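Long-range contact in isatin hydrolase (PDB 5NMP), which hydrolyses isatin, opening its cyclic amide, and carries a manganese ion in its metal site: residues D27-L32 against L258-L263. Numbering follows the deposited sequence.
Sequences DLTQTL and LRVLAL
An Asx turn at Asp27 and a salt bridge from its carboxylate to Arg259 mark the place where strand 24-27 ends beside strand 261-264. The turn is defined by Thr29 N donating to Asp27 OD1 over 3.1 Å, meeting that oxygen from above the carboxylate plane. With Asp27 CG anti to the backbone N (chi1 -163°), the carboxylate lies at the edge of the Arg259 guanidinium, nearly coplanar with it (planes 22° apart). Arg259 NH2 donates to Asp27 OD2 at 2.8 Å, on the syn side but tilted well out of the carboxylate plane, while OD2 stays near the guanidinium plane; Arg259 NE makes weak bonds to both oxygens. Antiparallel pairing shows in Asp27 and Leu261, a non-hydrogen-bonded pair with CA atoms 5.0 Å apart at the edge of the chain's mixed sheet. Beyond it, Leu28 N donates a hydrogen bond to Val260 O, 3.0 Å. Next, Thr29 OG1 accepts from Val260 N at 2.8 Å with a bent N-H...O angle of 131°. On the apolar side, Leu28 CD1 lies 3.9 Å from Ala262 CB and 4.0 Å from Val260 CG1, and Ile243 of strand 239-244 packs against all three side chains. Arg259 NH1 hydrogen-bonds to Pro247 O and Val98 O of the second subunit, tying the salt bridge to the dimer interface. The Leu258 side chain is about 5 Å from that of the manganese ligand His80.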
loop_
_atom_site.group_PDB
_atom_site.type_symbol
_atom_site.label_atom_id
_atom_site.label_comp_id
_atom_site.label_asym_id
_atom_site.label_seq_id
_atom_site.Cartn_x
_atom_site.Cartn_y
_atom_site.Cartn_z
ATOM N N ASP A 27 -12.241 -2.577 -2.870
ATOM C CA ASP A 27 -10.949 -2.679 -3.540
ATOM C C ASP A 27 -11.004 -1.976 -4.895
ATOM O O ASP A 27 -11.750 -2.389 -5.784
ATOM C CB ASP A 27 -10.556 -4.150 -3.717
ATOM C CG ASP A 27 -9.078 -4.335 -4.032
ATOM O OD1 ASP A 27 -8.370 -3.327 -4.238
ATOM O OD2 ASP A 27 -8.629 -5.501 -4.082
ATOM N N LEU A 28 -10.215 -0.916 -5.049
ATOM C CA LEU A 28 -10.211 -0.144 -6.288
ATOM C C LEU A 28 -9.010 -0.482 -7.162
ATOM O O LEU A 28 -8.692 0.243 -8.100
ATOM C CB LEU A 28 -10.215 1.354 -5.983
ATOM C CG LEU A 28 -11.290 1.850 -5.019
ATOM C CD1 LEU A 28 -11.235 3.367 -4.899
ATOM C CD2 LEU A 28 -12.667 1.388 -5.466
ATOM N N THR A 29 -8.354 -1.594 -6.854
ATOM C CA THR A 29 -7.085 -1.931 -7.486
ATOM C C THR A 29 -7.219 -3.034 -8.539
ATOM O O THR A 29 -7.920 -4.027 -8.330
ATOM C CB THR A 29 -6.055 -2.363 -6.422
ATOM O OG1 THR A 29 -6.031 -1.394 -5.367
ATOM C CG2 THR A 29 -4.666 -2.480 -7.022
ATOM N N GLN A 30 -6.553 -2.841 -9.675
ATOM C CA GLN A 30 -6.445 -3.873 -10.700
ATOM C C GLN A 30 -5.398 -4.909 -10.290
ATOM O O GLN A 30 -4.537 -4.629 -9.456
ATOM C CB GLN A 30 -6.074 -3.260 -12.054
ATOM C CG GLN A 30 -7.129 -2.343 -12.660
ATOM C CD GLN A 30 -8.139 -3.091 -13.516
ATOM O OE1 GLN A 30 -8.308 -4.301 -13.382
ATOM N NE2 GLN A 30 -8.810 -2.369 -14.406
ATOM N N THR A 31 -5.460 -6.096 -10.883
ATOM C CA THR A 31 -4.513 -7.157 -10.554
ATOM C C THR A 31 -3.216 -7.053 -11.356
ATOM O O THR A 31 -3.235 -7.050 -12.588
ATOM C CB THR A 31 -5.134 -8.551 -10.787
ATOM O OG1 THR A 31 -6.159 -8.781 -9.814
ATOM C CG2 THR A 31 -4.080 -9.637 -10.652
ATOM N N LEU A 32 -2.094 -6.973 -10.643
ATOM C CA LEU A 32 -0.770 -6.975 -11.260
ATOM C C LEU A 32 -0.435 -8.334 -11.869
ATOM O O LEU A 32 -0.247 -9.317 -11.153
ATOM C CB LEU A 32 0.299 -6.598 -10.236
ATOM C CG LEU A 32 0.358 -5.145 -9.773
ATOM C CD1 LEU A 32 1.171 -5.044 -8.495
ATOM C CD2 LEU A 32 0.959 -4.269 -10.864
ATOM N N LEU A 258 0.283 0.575 -6.025
ATOM C CA LEU A 258 -0.197 0.530 -4.654
ATOM C C LEU A 258 -1.563 -0.125 -4.565
ATOM O O LEU A 258 -2.246 -0.310 -5.569
ATOM C CB LEU A 258 -0.254 1.938 -4.053
ATOM C CG LEU A 258 -1.440 2.847 -4.400
ATOM C CD1 LEU A 258 -1.395 4.120 -3.565
ATOM C CD2 LEU A 258 -1.475 3.186 -5.880
ATOM N N ARG A 259 -1.953 -0.479 -3.348
ATOM C CA ARG A 259 -3.266 -1.045 -3.095
ATOM C C ARG A 259 -4.225 0.061 -2.675
ATOM O O ARG A 259 -4.209 0.501 -1.527
ATOM C CB ARG A 259 -3.184 -2.124 -2.013
ATOM C CG ARG A 259 -4.384 -3.052 -1.959
ATOM C CD ARG A 259 -4.524 -3.824 -3.254
ATOM N NE ARG A 259 -5.625 -4.777 -3.210
ATOM C CZ ARG A 259 -5.483 -6.068 -2.934
ATOM N NH1 ARG A 259 -4.279 -6.563 -2.674
ATOM N NH2 ARG A 259 -6.542 -6.867 -2.920
ATOM N N VAL A 260 -5.051 0.517 -3.610
ATOM C CA VAL A 260 -6.012 1.576 -3.320
ATOM C C VAL A 260 -7.302 1.006 -2.741
ATOM O O VAL A 260 -7.943 0.150 -3.352
ATOM C CB VAL A 260 -6.351 2.397 -4.578
ATOM C CG1 VAL A 260 -7.316 3.520 -4.231
ATOM C CG2 VAL A 260 -5.084 2.953 -5.208
ATOM N N LEU A 261 -7.679 1.489 -1.561
ATOM C CA LEU A 261 -8.890 1.031 -0.893
ATOM C C LEU A 261 -9.835 2.189 -0.602
ATOM O O LEU A 261 -9.401 3.317 -0.379
ATOM C CB LEU A 261 -8.552 0.307 0.411
ATOM C CG LEU A 261 -7.655 -0.928 0.328
ATOM C CD1 LEU A 261 -7.439 -1.509 1.715
ATOM C CD2 LEU A 261 -8.250 -1.967 -0.610
ATOM N N ALA A 262 -11.130 1.897 -0.597
ATOM C CA ALA A 262 -12.137 2.895 -0.263
ATOM C C ALA A 262 -12.983 2.439 0.922
ATOM O O ALA A 262 -13.463 1.305 0.951
ATOM C CB ALA A 262 -13.017 3.175 -1.462
ATOM N N LEU A 263 -13.151 3.318 1.904
ATOM C CA LEU A 263 -14.064 3.055 3.007
ATOM C C LEU A 263 -15.413 3.698 2.700
ATOM O O LEU A 263 -15.478 4.858 2.293
ATOM C CB LEU A 263 -13.506 3.584 4.330
ATOM C CG LEU A 263 -12.158 3.047 4.826
ATOM C CD1 LEU A 263 -11.886 3.541 6.237
ATOM C CD2 LEU A 263 -12.106 1.530 4.774
#